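Local structure of MccF (Escherichia coli, 4IIY) at residues N247-T250 and G251-G254; E321-G325 and K326-V330; A53-T56 and V57-N61; S284-L288 and N289-D293. The protein probably acts as a hydrolase of the peptidase S66 (LD-carboxypeptidase) family and serves as the self-immunity protein against microcin C7. The protein carries 1 engineered substitution. One frame throughout, in Å; residues are numbered along the deposited sequence.

How the interactions relate
From the N terminus the four contacts come in series, each closing a short local turn; none nests within or crosses another. Interaction 3 (53-61) bends the chain from a loop through helix 55-58 into helix 60-72 and stands alone, 25 Å or more, centre to centre, from the rest. Interaction 1 (247-254) ends helix 246-249 beside the bound ligand. Interaction 4 (284-293) closes helix 276-288 and touches interaction 1 through Trp253, which meets Asn289, Met285 and Leu286. Interaction 2 (321-330) joins helix 315-323 to strand 330-334 and packs Leu323 and Ile328 on Phe292 of interaction 4. Interactions 1, 2 and 4 all touch the second subunit.

Interaction 1: N247-T250 and G251-G254; sequences NTLT and GIWG. With 1EI (5'-O-(L-alpha-glutamylsulfamoyl)inosine), chain K.
Leu249 meets both Ile252 and Trp253 in the closely packed part of this turn at the end of helix 246-249. Leu249 CD2 and Ile252 CD1 lie 4.0 Å apart as their side chains cross at a slant, and Leu249 CB sits 4.1 Å from Trp253 CE3. The indole turns its edge to Leu249 O, while NE1 is bonded to Asn289. Two backbone bonds hold the turn: Gly251 N to Thr248 O at 2.9 Å and Ile252 N to Leu249 O at 3.1 Å. Thr250 folds back on the helix: chi1 of 69° places OG1 between its own N and carbonyl carbon, where it donates to Asn247 O at 2.7 Å. Thr250 N shares that acceptor, and OG1 is also bonded to Arg281 of the second subunit. A valine at Thr250 would probably leave Asn247 O with a single backbone donor from this turn and deprive that arginine of a partner. The contact is looser at its ends. One runs out to the exposed Gly254; at the other the partly exposed Asn247 turns from the packed residues to the ligand, ND2 donating to 1EI OE2 at 2.9 Å through a bent bond (131°). Thr248 OG1, bonded to Asn245, lies 3.8 Å from 1EI CG. The arrangement is a short helical turn lining the glutamyl end of the ligand pocket and leading directly into the subunit interface.

Interaction 2: E321-G325 and K326-V330; sequences EVLDG and KQIPV
Leu323 and Ile328 set their side chains at about a right angle to each other, with Leu323 CD2 meeting Ile328 CD1 at 4.0 Å. Both have the branch that reaches across anti to the carbonyl carbon (chi1 -77° for Leu323, -57° for Ile328), and these torsions put the two end methyls in contact. The other methyl, Leu323 CD1, lies 3.8 Å from Lys326 O, and CB approaches the same oxygen. Phe292 of helix 291-294 packs against both Leu323 and Ile328, so this meeting of aliphatic ends is covered from the protein side.

Lys326 is placed differently. Its CB rests 3.4 Å from Leu323 O, but the chain bends at chi2 and carries the amino end away from the turn. Between the two residues runs a type I' beta turn, Leu323 to Lys326, with positive phi at both Asp324 and Gly325. Lys326 N closes it on Leu323 O at 3.1 Å through a nearly straight bond (164°), with the donor well above the carbonyl plane. At Gly325 a side chain would collide with the preceding carbonyl oxygen. Asp324 turns outward to a salt bridge with Lys95 of the second subunit.

The turn lies in the connection from helix 315-323 to strand 330-334, the second half of a beta-alpha-beta crossover that starts from the parallel strand 297-301. Its chemistry is divided: one backbone bond fixes the reversal, aliphatic contacts seat its inner side, and charge serves the subunit interface.

Interaction 3: A53-T56 and V57-N61; sequences APAT and VTAKN
Thr58 chi1 of 61° sets OG1 between the backbone N and carbonyl carbon and so carries the hydroxyl back over the preceding turn, 3.3 Å from Ala55 CA. There it also makes at most a weak bond to Pro54 O. In Lys60, CG is anti to the backbone N (chi1 -169°), and the start of its extended chain runs past Thr56 O, with CG 3.5 Å from that oxygen, before the amino end leads away.

Pro54 O is the main acceptor of the turn, gripped by Val57 N at 3.0 Å and by Thr58 N at 3.1 Å, the latter nearly straight (165°). Ala59 N then bonds to Ala55 O at 2.8 Å, and the two methyls lie alongside each other, Ala55 CB 4.2 Å from Ala59 CB. Ile169 of helix 168-172 covers both. Pro54 is itself the centre of an inverse gamma turn, where the chain bends into helix 55-58. Thr56 OG1 is hydrogen-bonded to Gly84 N.

Ala59 ends the first helix and stands at the N-cap of helix 60-72, its side chain about 6 Å from the bound ligand. Backbone bonds therefore carry most of the polar contact, while the small alanine methyls, both touching Ile169, are consistent with a closely packed junction.

Interaction 4: S284-L288 and N289-D293; sequences SMLKL and NRVFD
Asn289 grips Met285 O with two hydrogen bonds that arrive from opposite faces of the carbonyl plane: ND2 at 3.0 Å, almost straight (171°) and with the oxygen in the amide plane, and the backbone N at 3.1 Å. Met285 SD lies 3.5 Å from the same ND2. The amide has further partners, OD1 with Trp253 NE1 of its own chain and ND2 with Trp253 O of the second subunit. A leucine in place of Asn289 would probably leave Met285 O with its backbone donor alone and both tryptophan groups without their mate. Two more backbone bonds close the helix, Val291 N to Leu286 O at 3.2 Å and Arg290 N to Lys287 O at 3.0 Å. One water bridges the next step, accepting from Phe292 N and donating to Lys287 O.

Apolar contacts gather round Leu286. Its CB is 3.7 Å from Phe292 CZ, and its CD2 meets Val291 CG2 at 4.1 Å. The Phe292 ring, with CG anti to the carbonyl carbon (chi1 -58°), reaches back along the helix so that CD2 also lies 3.8 Å from Lys287 CB.

Charge lies outside, where Arg290 pairs with Glu256 of the second subunit. With positive phi, Arg290 is the C-prime residue of a Schellman motif ending helix 276-288.

Interaction 1: N247-T250 and G251-G254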
loop_
_atom_site.group_PDB
_atom_site.type_symbol
_atom_site.label_atom_id
_atom_site.label_comp_id
_atom_site.label_asym_id
_atom_site.label_seq_id
_atom_site.Cartn_x
_atom_site.Cartn_y
_atom_site.Cartn_z
ATOM N N ASN B 247 -6.178 -2.150 1.966
ATOM C CA ASN B 247 -5.165 -1.514 1.148
ATOM C C ASN B 247 -5.259 0.016 1.237
ATOM O O ASN B 247 -4.243 0.715 1.303
ATOM C CB ASN B 247 -5.278 -1.983 -0.298
ATOM C CG ASN B 247 -4.058 -1.627 -1.115
ATOM O OD1 ASN B 247 -2.947 -2.036 -0.794
ATOM N ND2 ASN B 247 -4.258 -0.854 -2.172
ATOM N N THR B 248 -6.474 0.553 1.221
ATOM C CA THR B 248 -6.639 2.001 1.322
ATOM C C THR B 248 -6.143 2.569 2.657
ATOM O O THR B 248 -5.606 3.680 2.708
ATOM C CB THR B 248 -8.105 2.400 1.094
ATOM O OG1 THR B 248 -8.507 1.965 -0.205
ATOM C CG2 THR B 248 -8.288 3.908 1.178
ATOM N N LEU B 249 -6.305 1.816 3.741
ATOM C CA LEU B 249 -5.844 2.278 5.046
ATOM C C LEU B 249 -4.342 2.574 5.052
ATOM O O LEU B 249 -3.882 3.420 5.818
ATOM C CB LEU B 249 -6.198 1.276 6.146
ATOM C CG LEU B 249 -7.690 1.186 6.482
ATOM C CD1 LEU B 249 -7.947 0.023 7.440
ATOM C CD2 LEU B 249 -8.240 2.490 7.062
ATOM N N THR B 250 -3.576 1.883 4.218
ATOM C CA THR B 250 -2.150 2.173 4.136
ATOM C C THR B 250 -1.861 3.633 3.754
ATOM O O THR B 250 -0.788 4.147 4.066
ATOM C CB THR B 250 -1.383 1.234 3.164
ATOM O OG1 THR B 250 -1.757 1.498 1.807
ATOM C CG2 THR B 250 -1.615 -0.235 3.503
ATOM N N GLY B 251 -2.800 4.300 3.076
ATOM C CA GLY B 251 -2.590 5.678 2.659
ATOM C C GLY B 251 -2.804 6.716 3.748
ATOM O O GLY B 251 -2.451 7.881 3.547
ATOM N N ILE B 252 -3.376 6.312 4.885
ATOM C CA ILE B 252 -3.567 7.211 6.025
ATOM C C ILE B 252 -2.851 6.708 7.278
ATOM O O ILE B 252 -2.825 7.397 8.307
ATOM C CB ILE B 252 -5.064 7.452 6.343
ATOM C CG1 ILE B 252 -5.768 6.168 6.821
ATOM C CG2 ILE B 252 -5.766 8.055 5.137
ATOM C CD1 ILE B 252 -7.204 6.397 7.289
ATOM N N TRP B 253 -2.270 5.511 7.193
ATOM C CA TRP B 253 -1.682 4.850 8.349
ATOM C C TRP B 253 -0.602 5.730 8.982
ATOM O O TRP B 253 0.183 6.364 8.280
ATOM C CB TRP B 253 -1.099 3.487 7.935
ATOM C CG TRP B 253 -0.998 2.513 9.048
ATOM C CD1 TRP B 253 0.071 2.317 9.870
ATOM C CD2 TRP B 253 -2.013 1.604 9.481
ATOM N NE1 TRP B 253 -0.210 1.329 10.778
ATOM C CE2 TRP B 253 -1.488 0.880 10.566
ATOM C CE3 TRP B 253 -3.309 1.316 9.040
ATOM C CZ2 TRP B 253 -2.220 -0.106 11.230
ATOM C CZ3 TRP B 253 -4.035 0.337 9.701
ATOM C CH2 TRP B 253 -3.489 -0.361 10.786
ATOM N N GLY B 254 -0.576 5.767 10.308
ATOM C CA GLY B 254 0.440 6.519 11.031
ATOM C C GLY B 254 0.096 7.980 11.253
ATOM O O GLY B 254 0.716 8.652 12.088
HETATM O O6 1EI K . -14.398 -1.618 -16.113
HETATM C C6 1EI K . -14.858 -2.232 -15.125
HETATM N N1 1EI K . -15.409 -3.456 -15.254
HETATM C C2 1EI K . -15.911 -4.126 -14.202
HETATM N N3 1EI K . -15.910 -3.637 -12.951
HETATM C C5 1EI K . -14.816 -1.627 -13.782
HETATM C C4 1EI K . -15.386 -2.420 -12.695
HETATM N N7 1EI K . -14.384 -0.473 -13.235
HETATM C C8 1EI K . -14.649 -0.523 -11.907
HETATM N N9 1EI K . -15.243 -1.686 -11.598
HETATM C "C1'" 1EI K . -15.675 -2.116 -10.258
HETATM O "O4'" 1EI K . -16.070 -1.018 -9.449
HETATM C "C2'" 1EI K . -14.492 -2.745 -9.553
HETATM O "O2'" 1EI K . -14.466 -4.151 -9.800
HETATM C "C3'" 1EI K . -14.750 -2.431 -8.096
HETATM O "O3'" 1EI K . -15.267 -3.588 -7.444
HETATM C "C4'" 1EI K . -15.823 -1.356 -8.086
HETATM C "C5'" 1EI K . -15.393 -0.130 -7.290
HETATM O "O5'" 1EI K . -14.244 0.483 -7.881
HETATM S SBF 1EI K . -13.437 1.482 -7.041
HETATM O OAE 1EI K . -12.858 2.468 -7.928
HETATM O OAF 1EI K . -14.362 2.067 -6.108
HETATM N NAQ 1EI K . -12.363 0.653 -6.295
HETATM C C 1EI K . -11.517 1.098 -5.342
HETATM O O 1EI K . -11.445 2.230 -4.876
HETATM C CA 1EI K . -10.585 0.073 -4.762
HETATM N N 1EI K . -10.711 -1.194 -5.461
HETATM C CB 1EI K . -9.153 0.594 -4.804
HETATM C CG 1EI K . -8.373 0.165 -3.565
HETATM C CD 1EI K . -7.887 -1.260 -3.710
HETATM O OE1 1EI K . -8.429 -2.001 -4.556
HETATM O OE2 1EI K . -6.959 -1.638 -2.974
#

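Interaction 2: E321-G325 and K326-V330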
loop_
_atom_site.group_PDB
_atom_site.type_symbol
_atom_site.label_atom_id
_atom_site.label_comp_id
_atom_site.label_asym_id
_atom_site.label_seq_id
_atom_site.Cartn_x
_atom_site.Cartn_y
_atom_site.Cartn_z
ATOM N N GLU B 321 -1.805 -18.159 9.136
ATOM C CA GLU B 321 -0.347 -18.251 9.221
ATOM C C GLU B 321 0.230 -17.004 9.888
ATOM O O GLU B 321 1.077 -17.094 10.778
ATOM C CB GLU B 321 0.310 -18.442 7.853
ATOM C CG GLU B 321 1.808 -18.687 7.991
ATOM C CD GLU B 321 2.594 -18.673 6.677
ATOM O OE1 GLU B 321 2.018 -18.392 5.605
ATOM O OE2 GLU B 321 3.818 -18.928 6.733
ATOM N N VAL B 322 -0.215 -15.832 9.446
ATOM C CA VAL B 322 0.297 -14.579 9.992
ATOM C C VAL B 322 0.041 -14.472 11.499
ATOM O O VAL B 322 0.881 -13.972 12.249
ATOM C CB VAL B 322 -0.290 -13.379 9.228
ATOM C CG1 VAL B 322 0.027 -12.057 9.933
ATOM C CG2 VAL B 322 0.224 -13.371 7.788
ATOM N N LEU B 323 -1.120 -14.935 11.944
ATOM C CA LEU B 323 -1.474 -14.857 13.361
ATOM C C LEU B 323 -0.531 -15.640 14.280
ATOM O O LEU B 323 -0.418 -15.326 15.466
ATOM C CB LEU B 323 -2.923 -15.292 13.580
ATOM C CG LEU B 323 -3.976 -14.255 13.195
ATOM C CD1 LEU B 323 -5.353 -14.871 13.260
ATOM C CD2 LEU B 323 -3.899 -13.019 14.082
ATOM N N ASP B 324 0.132 -16.658 13.740
ATOM C CA ASP B 324 1.156 -17.385 14.492
ATOM C C ASP B 324 0.647 -17.863 15.850
ATOM O O ASP B 324 1.307 -17.679 16.873
ATOM C CB ASP B 324 2.410 -16.514 14.669
ATOM C CG ASP B 324 3.601 -17.298 15.217
ATOM O OD1 ASP B 324 3.654 -18.527 15.004
ATOM O OD2 ASP B 324 4.476 -16.681 15.864
ATOM N N GLY B 325 -0.536 -18.467 15.851
ATOM C CA GLY B 325 -1.082 -19.073 17.055
ATOM C C GLY B 325 -1.978 -18.166 17.877
ATOM O O GLY B 325 -2.633 -18.620 18.817
ATOM N N LYS B 326 -2.019 -16.879 17.549
ATOM C CA LYS B 326 -2.909 -15.967 18.254
ATOM C C LYS B 326 -4.355 -16.313 17.914
ATOM O O LYS B 326 -4.759 -16.266 16.753
ATOM C CB LYS B 326 -2.603 -14.512 17.889
ATOM C CG LYS B 326 -3.382 -13.485 18.694
ATOM C CD LYS B 326 -2.919 -13.462 20.139
ATOM C CE LYS B 326 -3.642 -12.384 20.929
ATOM N NZ LYS B 326 -3.160 -12.323 22.337
ATOM N N GLN B 327 -5.131 -16.690 18.924
ATOM C CA GLN B 327 -6.504 -17.116 18.704
ATOM C C GLN B 327 -7.429 -15.909 18.722
ATOM O O GLN B 327 -7.635 -15.293 19.764
ATOM C CB GLN B 327 -6.928 -18.131 19.771
ATOM C CG GLN B 327 -6.049 -19.367 19.831
ATOM C CD GLN B 327 -6.139 -20.205 18.575
ATOM O OE1 GLN B 327 -5.131 -20.481 17.923
ATOM N NE2 GLN B 327 -7.351 -20.628 18.231
ATOM N N ILE B 328 -7.955 -15.561 17.552
ATOM C CA ILE B 328 -8.912 -14.473 17.415
ATOM C C ILE B 328 -10.060 -15.020 16.588
ATOM O O ILE B 328 -9.841 -15.577 15.511
ATOM C CB ILE B 328 -8.312 -13.260 16.674
ATOM C CG1 ILE B 328 -7.057 -12.756 17.394
ATOM C CG2 ILE B 328 -9.342 -12.151 16.537
ATOM C CD1 ILE B 328 -6.440 -11.521 16.759
ATOM N N PRO B 329 -11.294 -14.886 17.083
ATOM C CA PRO B 329 -12.396 -15.387 16.254
ATOM C C PRO B 329 -12.604 -14.513 15.015
ATOM O O PRO B 329 -12.417 -13.287 15.062
ATOM C CB PRO B 329 -13.603 -15.340 17.194
ATOM C CG PRO B 329 -13.241 -14.349 18.241
ATOM C CD PRO B 329 -11.744 -14.366 18.384
ATOM N N VAL B 330 -12.991 -15.148 13.915
ATOM C CA VAL B 330 -13.080 -14.470 12.630
ATOM C C VAL B 330 -14.404 -14.771 11.937
ATOM O O VAL B 330 -14.784 -15.941 11.798
ATOM C CB VAL B 330 -11.934 -14.905 11.691
ATOM C CG1 VAL B 330 -12.109 -14.268 10.324
ATOM C CG2 VAL B 330 -10.582 -14.541 12.280
#

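Interaction 3: A53-T56 and V57-N61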
loop_
_atom_site.group_PDB
_atom_site.type_symbol
_atom_site.label_atom_id
_atom_site.label_comp_id
_atom_site.label_asym_id
_atom_site.label_seq_id
_atom_site.Cartn_x
_atom_site.Cartn_y
_atom_site.Cartn_z
ATOM N N ALA B 53 -11.577 8.515 -8.887
ATOM C CA ALA B 53 -11.749 8.219 -10.312
ATOM C C ALA B 53 -12.952 8.944 -10.912
ATOM O O ALA B 53 -13.996 9.040 -10.268
ATOM C CB ALA B 53 -11.880 6.720 -10.539
ATOM N N PRO B 54 -12.819 9.434 -12.159
ATOM C CA PRO B 54 -13.891 10.227 -12.776
ATOM C C PRO B 54 -14.956 9.367 -13.464
ATOM O O PRO B 54 -15.231 9.549 -14.661
ATOM C CB PRO B 54 -13.134 11.055 -13.814
ATOM C CG PRO B 54 -12.042 10.133 -14.265
ATOM C CD PRO B 54 -11.595 9.437 -12.985
ATOM N N ALA B 55 -15.580 8.463 -12.721
ATOM C CA ALA B 55 -16.465 7.485 -13.337
ATOM C C ALA B 55 -17.800 8.043 -13.817
ATOM O O ALA B 55 -18.494 7.363 -14.568
ATOM C CB ALA B 55 -16.665 6.252 -12.427
ATOM N N THR B 56 -18.179 9.254 -13.420
ATOM C CA THR B 56 -19.363 9.856 -14.033
ATOM C C THR B 56 -19.145 10.074 -15.527
ATOM O O THR B 56 -20.117 10.188 -16.281
ATOM C CB THR B 56 -19.809 11.172 -13.366
ATOM O OG1 THR B 56 -18.796 12.178 -13.508
ATOM C CG2 THR B 56 -20.155 10.954 -11.892
ATOM N N VAL B 57 -17.881 10.127 -15.946
ATOM C CA VAL B 57 -17.516 10.177 -17.362
ATOM C C VAL B 57 -17.151 8.789 -17.899
ATOM O O VAL B 57 -17.668 8.354 -18.934
ATOM C CB VAL B 57 -16.338 11.157 -17.612
ATOM C CG1 VAL B 57 -15.873 11.100 -19.069
ATOM C CG2 VAL B 57 -16.736 12.579 -17.228
ATOM N N THR B 58 -16.273 8.078 -17.202
ATOM C CA THR B 58 -15.752 6.832 -17.748
ATOM C C THR B 58 -16.695 5.633 -17.621
ATOM O O THR B 58 -16.491 4.632 -18.294
ATOM C CB THR B 58 -14.393 6.471 -17.133
ATOM O OG1 THR B 58 -14.547 6.303 -15.721
ATOM C CG2 THR B 58 -13.356 7.564 -17.414
ATOM N N ALA B 59 -17.700 5.729 -16.751
ATOM C CA ALA B 59 -18.744 4.709 -16.606
ATOM C C ALA B 59 -20.100 5.402 -16.631
ATOM O O ALA B 59 -20.953 5.187 -15.774
ATOM C CB ALA B 59 -18.564 3.906 -15.315
ATOM N N LYS B 60 -20.296 6.230 -17.651
ATOM C CA LYS B 60 -21.458 7.110 -17.697
ATOM C C LYS B 60 -22.788 6.365 -17.831
ATOM O O LYS B 60 -23.799 6.801 -17.293
ATOM C CB LYS B 60 -21.297 8.147 -18.808
ATOM C CG LYS B 60 -22.330 9.261 -18.769
ATOM C CD LYS B 60 -22.038 10.364 -19.790
ATOM C CE LYS B 60 -23.004 11.531 -19.621
ATOM N NZ LYS B 60 -22.672 12.682 -20.513
ATOM N N ASN B 61 -22.801 5.236 -18.533
ATOM C CA ASN B 61 -24.049 4.485 -18.641
ATOM C C ASN B 61 -24.458 3.918 -17.285
ATOM O O ASN B 61 -25.616 4.017 -16.885
ATOM C CB ASN B 61 -23.940 3.381 -19.693
ATOM C CG ASN B 61 -23.527 3.916 -21.051
ATOM O OD1 ASN B 61 -23.940 5.004 -21.474
ATOM N ND2 ASN B 61 -22.688 3.157 -21.742
#

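Interaction 4: S284-L288 and N289-D293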
loop_
_atom_site.group_PDB
_atom_site.type_symbol
_atom_site.label_atom_id
_atom_site.label_comp_id
_atom_site.label_asym_id
_atom_site.label_seq_id
_atom_site.Cartn_x
_atom_site.Cartn_y
_atom_site.Cartn_z
ATOM N N SER B 284 0.390 -8.994 7.331
ATOM C CA SER B 284 1.609 -8.819 8.122
ATOM C C SER B 284 1.796 -7.374 8.602
ATOM O O SER B 284 2.268 -7.162 9.712
ATOM C CB SER B 284 2.845 -9.342 7.391
ATOM O OG SER B 284 2.900 -10.762 7.525
ATOM N N MET B 285 1.399 -6.389 7.792
ATOM C CA MET B 285 1.417 -4.998 8.243
ATOM C C MET B 285 0.624 -4.840 9.540
ATOM O O MET B 285 1.093 -4.244 10.509
ATOM C CB MET B 285 0.865 -4.080 7.151
ATOM C CG MET B 285 0.955 -2.576 7.450
ATOM S SD MET B 285 -0.349 -1.919 8.530
ATOM C CE MET B 285 -1.769 -2.116 7.458
ATOM N N LEU B 286 -0.583 -5.394 9.562
ATOM C CA LEU B 286 -1.414 -5.334 10.768
ATOM C C LEU B 286 -0.719 -6.009 11.953
ATOM O O LEU B 286 -0.719 -5.489 13.070
ATOM C CB LEU B 286 -2.778 -5.980 10.521
ATOM C CG LEU B 286 -3.669 -5.293 9.487
ATOM C CD1 LEU B 286 -4.868 -6.183 9.164
ATOM C CD2 LEU B 286 -4.097 -3.921 9.992
ATOM N N LYS B 287 -0.137 -7.174 11.703
ATOM C CA LYS B 287 0.564 -7.889 12.756
ATOM C C LYS B 287 1.693 -7.041 13.338
ATOM O O LYS B 287 1.825 -6.922 14.564
ATOM C CB LYS B 287 1.111 -9.218 12.233
ATOM C CG LYS B 287 1.818 -10.067 13.308
ATOM C CD LYS B 287 2.614 -11.203 12.679
ATOM C CE LYS B 287 3.379 -12.015 13.724
ATOM N NZ LYS B 287 2.472 -12.841 14.558
ATOM N N LEU B 288 2.509 -6.447 12.465
ATOM C CA LEU B 288 3.654 -5.657 12.924
ATOM C C LEU B 288 3.186 -4.483 13.770
ATOM O O LEU B 288 3.890 -4.028 14.677
ATOM C CB LEU B 288 4.485 -5.136 11.753
ATOM C CG LEU B 288 5.079 -6.180 10.809
ATOM C CD1 LEU B 288 5.928 -5.502 9.748
ATOM C CD2 LEU B 288 5.890 -7.233 11.557
ATOM N N ASN B 289 1.994 -3.989 13.461
ATOM C CA ASN B 289 1.420 -2.855 14.166
ATOM C C ASN B 289 0.682 -3.215 15.461
ATOM O O ASN B 289 0.049 -2.361 16.078
ATOM C CB ASN B 289 0.516 -2.072 13.222
ATOM C CG ASN B 289 1.291 -1.059 12.413
ATOM O OD1 ASN B 289 1.451 0.089 12.839
ATOM N ND2 ASN B 289 1.823 -1.479 11.280
ATOM N N ARG B 290 0.803 -4.468 15.874
ATOM C CA ARG B 290 0.219 -4.973 17.124
ATOM C C ARG B 290 -1.301 -4.988 17.119
ATOM O O ARG B 290 -1.935 -5.111 18.178
ATOM C CB ARG B 290 0.750 -4.208 18.349
ATOM C CG ARG B 290 2.270 -4.215 18.467
ATOM C CD ARG B 290 2.715 -3.474 19.720
ATOM N NE ARG B 290 4.167 -3.473 19.883
ATOM C CZ ARG B 290 4.848 -4.412 20.533
ATOM N NH1 ARG B 290 4.210 -5.436 21.084
ATOM N NH2 ARG B 290 6.169 -4.326 20.633
ATOM N N VAL B 291 -1.901 -4.881 15.940
ATOM C CA VAL B 291 -3.345 -4.888 15.849
ATOM C C VAL B 291 -3.928 -6.196 16.400
ATOM O O VAL B 291 -4.971 -6.191 17.065
ATOM C CB VAL B 291 -3.800 -4.654 14.400
ATOM C CG1 VAL B 291 -5.303 -4.831 14.276
ATOM C CG2 VAL B 291 -3.373 -3.259 13.931
ATOM N N PHE B 292 -3.250 -7.310 16.144
ATOM C CA PHE B 292 -3.759 -8.615 16.562
ATOM C C PHE B 292 -3.538 -8.876 18.058
ATOM O O PHE B 292 -4.026 -9.874 18.592
ATOM C CB PHE B 292 -3.179 -9.738 15.693
ATOM C CG PHE B 292 -3.478 -9.582 14.219
ATOM C CD1 PHE B 292 -4.724 -9.148 13.785
ATOM C CD2 PHE B 292 -2.503 -9.849 13.269
ATOM C CE1 PHE B 292 -4.995 -8.995 12.431
ATOM C CE2 PHE B 292 -2.774 -9.701 11.913
ATOM C CZ PHE B 292 -4.016 -9.276 11.499
ATOM N N ASP B 293 -2.829 -7.973 18.733
ATOM C CA ASP B 293 -2.715 -8.018 20.190
ATOM C C ASP B 293 -3.872 -7.280 20.854
ATOM O O ASP B 293 -4.081 -7.411 22.066
ATOM C CB ASP B 293 -1.394 -7.390 20.658
ATOM C CG ASP B 293 -0.175 -8.215 20.278
ATOM O OD1 ASP B 293 -0.315 -9.434 20.050
ATOM O OD2 ASP B 293 0.932 -7.630 20.224
HETATM O O HOH W 1 -0.363 -7.942 16.091
#